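Local coordinates for protein NK CELL activating receptor (PDB 1HKF) that acts as a natural killer cell receptor that triggers cytotoxicity and may help activated cells lyse tumour cells, this chain being its extracellular V-type immunoglobulin domain, at residues S39-K43 against I103-S107; V59-R65 against T74-D80. All coordinates share one frame; numbering follows the deposited sequence.

Contact 1 of 2, residues S39-K43 against I103-S107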
# COMPACT_ATOMS: atom_id res chain seq x y z
N SER A 39 2.61 -2.18 -29.58
CA SER A 39 1.52 -1.22 -29.70
C SER A 39 0.21 -1.85 -29.24
O SER A 39 -0.81 -1.17 -29.27
CB SER A 39 1.33 -0.83 -31.16
OG SER A 39 0.63 -1.87 -31.87
N LEU A 40 0.23 -3.13 -28.86
CA LEU A 40 -1.01 -3.80 -28.44
C LEU A 40 -1.31 -3.62 -26.91
O LEU A 40 -0.38 -3.72 -26.07
CB LEU A 40 -0.92 -5.28 -28.82
CG LEU A 40 -1.39 -5.58 -30.24
CD1 LEU A 40 -1.45 -7.07 -30.50
CD2 LEU A 40 -2.76 -5.01 -30.41
N TYR A 41 -2.57 -3.35 -26.56
CA TYR A 41 -2.89 -3.13 -25.15
C TYR A 41 -3.66 -4.24 -24.48
O TYR A 41 -4.76 -4.60 -24.90
CB TYR A 41 -3.67 -1.83 -24.90
CG TYR A 41 -3.88 -1.55 -23.38
CD1 TYR A 41 -5.12 -1.76 -22.77
CD2 TYR A 41 -2.83 -1.12 -22.58
CE1 TYR A 41 -5.29 -1.55 -21.40
CE2 TYR A 41 -2.98 -0.90 -21.21
CZ TYR A 41 -4.23 -1.12 -20.64
OH TYR A 41 -4.39 -0.89 -19.32
N GLU A 42 -3.09 -4.75 -23.40
CA GLU A 42 -3.71 -5.81 -22.62
C GLU A 42 -4.50 -5.25 -21.42
O GLU A 42 -3.93 -4.56 -20.55
CB GLU A 42 -2.63 -6.76 -22.12
CG GLU A 42 -1.85 -7.55 -23.23
CD GLU A 42 -0.86 -8.56 -22.62
OE1 GLU A 42 0.24 -8.16 -22.11
OE2 GLU A 42 -1.19 -9.77 -22.63
N LYS A 43 -5.79 -5.54 -21.36
CA LYS A 43 -6.54 -5.09 -20.20
C LYS A 43 -5.96 -5.72 -18.91
O LYS A 43 -5.47 -6.86 -18.91
CB LYS A 43 -7.99 -5.45 -20.36
CG LYS A 43 -8.54 -4.69 -21.53
CD LYS A 43 -10.00 -4.93 -21.71
CE LYS A 43 -10.48 -4.01 -22.84
NZ LYS A 43 -11.99 -4.05 -22.82
N ILE A 103 -3.87 -10.31 -16.53
CA ILE A 103 -3.53 -9.53 -17.73
C ILE A 103 -4.11 -10.35 -18.89
O ILE A 103 -3.78 -11.53 -19.04
CB ILE A 103 -2.01 -9.42 -17.86
CG1 ILE A 103 -1.44 -8.88 -16.56
CG2 ILE A 103 -1.65 -8.57 -19.02
CD1 ILE A 103 0.06 -8.67 -16.57
N TYR A 104 -5.00 -9.71 -19.65
CA TYR A 104 -5.80 -10.30 -20.75
C TYR A 104 -5.34 -9.89 -22.15
O TYR A 104 -5.09 -8.71 -22.43
CB TYR A 104 -7.26 -9.89 -20.58
CG TYR A 104 -7.83 -10.22 -19.23
CD1 TYR A 104 -8.35 -11.48 -18.97
CD2 TYR A 104 -7.82 -9.27 -18.19
CE1 TYR A 104 -8.86 -11.81 -17.71
CE2 TYR A 104 -8.31 -9.58 -16.91
CZ TYR A 104 -8.83 -10.85 -16.69
OH TYR A 104 -9.29 -11.18 -15.44
N ARG A 105 -5.25 -10.87 -23.05
CA ARG A 105 -4.82 -10.65 -24.44
C ARG A 105 -5.95 -10.02 -25.30
O ARG A 105 -7.13 -10.32 -25.09
CB ARG A 105 -4.28 -11.98 -25.05
CG ARG A 105 -3.03 -12.57 -24.37
CD ARG A 105 -2.32 -13.59 -25.27
NE ARG A 105 -1.29 -14.38 -24.57
CZ ARG A 105 -1.55 -15.45 -23.83
NH1 ARG A 105 -2.81 -15.88 -23.69
NH2 ARG A 105 -0.57 -16.10 -23.22
N PRO A 106 -5.55 -9.17 -26.25
CA PRO A 106 -6.58 -8.51 -27.09
C PRO A 106 -7.41 -9.48 -27.85
O PRO A 106 -8.64 -9.58 -27.75
CB PRO A 106 -5.75 -7.58 -27.98
CG PRO A 106 -4.54 -7.26 -27.17
CD PRO A 106 -4.17 -8.54 -26.46
N SER A 107 -6.61 -10.20 -28.61
CA SER A 107 -6.99 -11.24 -29.50
C SER A 107 -8.08 -12.13 -28.97
O SER A 107 -9.06 -12.38 -29.68
CB SER A 107 -5.75 -12.04 -29.90
OG SER A 107 -5.63 -13.22 -29.12
O HOH W 1 -7.19 -7.28 -23.50

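Contact 2 of 2, residues V59-R65 against T74-D80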
# COMPACT_ATOMS: atom_id res chain seq x y z
N VAL A 59 -12.12 -4.70 -10.42
CA VAL A 59 -11.76 -3.50 -11.13
C VAL A 59 -10.88 -3.93 -12.34
O VAL A 59 -10.14 -4.93 -12.27
CB VAL A 59 -11.01 -2.54 -10.17
CG1 VAL A 59 -9.78 -3.19 -9.61
CG2 VAL A 59 -10.64 -1.26 -10.89
N THR A 60 -10.98 -3.14 -13.42
CA THR A 60 -10.29 -3.39 -14.68
C THR A 60 -9.76 -2.12 -15.33
O THR A 60 -10.45 -1.11 -15.33
CB THR A 60 -11.26 -4.00 -15.71
OG1 THR A 60 -11.94 -5.11 -15.12
CG2 THR A 60 -10.49 -4.50 -16.97
N SER A 61 -8.54 -2.17 -15.86
CA SER A 61 -7.96 -1.04 -16.60
C SER A 61 -8.15 -1.43 -18.06
O SER A 61 -7.53 -2.41 -18.51
CB SER A 61 -6.48 -0.93 -16.35
OG SER A 61 -5.97 0.16 -17.09
N SER A 62 -8.98 -0.67 -18.79
CA SER A 62 -9.28 -0.94 -20.19
C SER A 62 -8.43 -0.16 -21.18
O SER A 62 -8.35 -0.52 -22.34
CB SER A 62 -10.78 -0.65 -20.46
OG SER A 62 -11.59 -1.62 -19.79
N LYS A 63 -7.82 0.93 -20.71
CA LYS A 63 -6.95 1.76 -21.53
C LYS A 63 -5.76 2.18 -20.67
O LYS A 63 -5.88 2.31 -19.48
CB LYS A 63 -7.72 2.97 -22.06
CG LYS A 63 -8.72 2.56 -23.07
CD LYS A 63 -9.14 3.73 -23.89
CE LYS A 63 -10.39 4.35 -23.36
NZ LYS A 63 -11.09 4.77 -24.59
N PRO A 64 -4.60 2.40 -21.29
CA PRO A 64 -3.42 2.79 -20.51
C PRO A 64 -3.50 4.15 -19.81
O PRO A 64 -4.14 5.07 -20.31
CB PRO A 64 -2.29 2.72 -21.53
CG PRO A 64 -2.98 3.00 -22.84
CD PRO A 64 -4.33 2.33 -22.74
N ARG A 65 -2.84 4.25 -18.64
CA ARG A 65 -2.78 5.47 -17.86
C ARG A 65 -4.17 6.11 -17.70
O ARG A 65 -4.38 7.27 -18.01
CB ARG A 65 -1.81 6.41 -18.55
CG ARG A 65 -0.37 5.86 -18.60
CD ARG A 65 0.53 6.74 -19.44
NE ARG A 65 0.06 6.75 -20.83
CZ ARG A 65 0.37 5.81 -21.73
NH1 ARG A 65 1.19 4.80 -21.43
NH2 ARG A 65 -0.27 5.78 -22.90
N THR A 74 -9.02 0.61 -7.34
CA THR A 74 -8.61 1.31 -8.55
C THR A 74 -7.36 0.68 -9.10
O THR A 74 -6.73 -0.07 -8.40
CB THR A 74 -8.29 2.77 -8.29
OG1 THR A 74 -7.17 2.84 -7.39
CG2 THR A 74 -9.51 3.44 -7.64
N ILE A 75 -7.03 0.98 -10.35
CA ILE A 75 -5.82 0.47 -10.96
C ILE A 75 -5.16 1.61 -11.70
O ILE A 75 -5.82 2.43 -12.28
CB ILE A 75 -6.09 -0.70 -12.02
CG1 ILE A 75 -6.37 -2.01 -11.30
CG2 ILE A 75 -4.86 -0.90 -12.95
CD1 ILE A 75 -6.88 -3.13 -12.23
N TRP A 76 -3.85 1.70 -11.64
CA TRP A 76 -3.22 2.67 -12.45
C TRP A 76 -2.28 1.77 -13.26
O TRP A 76 -1.45 1.08 -12.66
CB TRP A 76 -2.39 3.69 -11.67
CG TRP A 76 -1.61 4.55 -12.62
CD1 TRP A 76 -0.29 4.45 -12.91
CD2 TRP A 76 -2.13 5.61 -13.45
NE1 TRP A 76 0.07 5.39 -13.87
CE2 TRP A 76 -1.04 6.12 -14.20
CE3 TRP A 76 -3.39 6.20 -13.61
CZ2 TRP A 76 -1.19 7.18 -15.10
CZ3 TRP A 76 -3.54 7.26 -14.50
CH2 TRP A 76 -2.44 7.74 -15.23
N ASP A 77 -2.43 1.78 -14.58
CA ASP A 77 -1.54 0.97 -15.42
C ASP A 77 -0.79 1.78 -16.43
O ASP A 77 -1.37 2.57 -17.18
CB ASP A 77 -2.34 -0.10 -16.14
CG ASP A 77 -1.50 -0.88 -17.12
OD1 ASP A 77 -0.35 -1.19 -16.76
OD2 ASP A 77 -2.01 -1.18 -18.24
N ASP A 78 0.52 1.62 -16.46
CA ASP A 78 1.28 2.34 -17.45
C ASP A 78 2.28 1.41 -18.10
O ASP A 78 3.31 1.11 -17.51
CB ASP A 78 2.03 3.54 -16.85
CG ASP A 78 2.82 4.32 -17.94
OD1 ASP A 78 2.73 3.95 -19.15
OD2 ASP A 78 3.52 5.30 -17.60
N PRO A 79 2.02 0.98 -19.37
CA PRO A 79 2.90 0.08 -20.14
C PRO A 79 4.32 0.57 -20.26
O PRO A 79 5.24 -0.23 -20.31
CB PRO A 79 2.20 -0.01 -21.49
CG PRO A 79 0.80 0.05 -21.12
CD PRO A 79 0.76 1.20 -20.10
N ASP A 80 4.51 1.88 -20.32
CA ASP A 80 5.87 2.42 -20.41
C ASP A 80 6.64 2.09 -19.17
O ASP A 80 7.87 2.05 -19.21
CB ASP A 80 5.86 3.94 -20.52
CG ASP A 80 5.24 4.44 -21.82
OD1 ASP A 80 5.36 3.73 -22.86
OD2 ASP A 80 4.65 5.56 -21.79
O HOH W 2 -4.97 2.58 -16.00

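Contact 1 of 2, residues S39-K43 against I103-S107
Glu-42 lies across the start of the 103-107 segment and touches it along its whole length, from CB to the carboxylate. Its CB sits 3.2 Å from Tyr-104 O, while the methyl CG2 of Ile-103 lies 3.6 Å from Glu-42 OE1. With CG anti to the carbonyl carbon (chi1 -64°) and the chain extended beyond it, Glu-42 runs alongside Arg-105, both pointing the same way. The carboxylate and guanidinium planes are turned 34° apart and their charged atoms do not touch; instead Glu-42 OE2 is hydrogen-bonded to Ser-112 OG and Arg-105 NH1 to Ser-110 OG. A long side chain with a polar end suits this buried place: its methylenes pack while the carboxylate finds a hydroxyl. Farther out, Pro-106 CG comes within 3.5 Å of Tyr-41 O; the same CG lies 4.3 Å from Leu-40 CD2, a loose apolar contact at the exposed end. Tyr-104 N gives Lys-43 O a nearly straight hydrogen bond (3.0 Å, 175°), and a water bridges Lys-43 N and Tyr-104 O. In V-set terms, the end of the CDR1-like BC loop, entering strand 43-49 (C), meets strand 97-104 (F) where the CDR3-like FG loop begins; strand 111-121 (G) flanks F beyond, bonding to Ile-103.

Contact 2 of 2, residues V59-R65 against T74-D80
Arg-65 packs on Trp-76 and Asp-78 at the solvent-facing end of this contact. Its CA stands over one face of the indole, 3.8 Å from the centroid of the Trp-76 six-membered ring, in a CH-pi contact; tryptophan suits the place by offering a broad flat surface to backbone and CB alike. A bend at chi3 (-63°) carries the guanidinium toward Asp-78 and away from the indole, and NH1 donates to Asp-78 OD1 at 2.9 Å, a hydrogen bond that is also a salt bridge. That oxygen lies in the guanidinium plane but is approached from above its own carboxylate, while Asp-80 N reaches it from the opposite face, closing an Asx turn. The second salt bridge, Arg-65 NH1 to Asp-80 OD2 at 3.6 Å, is looser and purely electrostatic. Arg-65 N is hydrogen-bonded to Asp-77 O (2.7 Å), and Pro-64 CB packs on Pro-79 CD. The other end, by contrast, is buried: branched apolar Val-59 CG1 and Ile-75 CD1 meet at 3.9 Å, and Ser-61 OG, hydrogen-bonded to Tyr-41 OH, also reaches Asp-77 N through a water. Edge strands 54-61 (C', beside 43-49) and 73-78 (D, beside 83-88), 18° from parallel here, thus close one edge of the V-set beta sandwich.

The centres of contacts 1 and 2 lie about 11 Å apart, on the same side of the domain's centre. Along the chain the order is 39-43, 59-65, 74-80 and 103-107, so both halves of contact 2 fall between those of contact 1. Contact 1 belongs to the end of the five-stranded sheet; contact 2 runs from that sheet's outer strand 54-61 to strand 73-78 of the three-stranded sheet. Tyr-41 joins them directly: its OH probably hydrogen-bonds to Asp-77 OD2 (2.6 Å) and to Ser-61 OG (2.9 Å). One tyrosine thereby probably ties the loop before strand 43-49 to the facing edge strands of both sheets of the V-set sandwich.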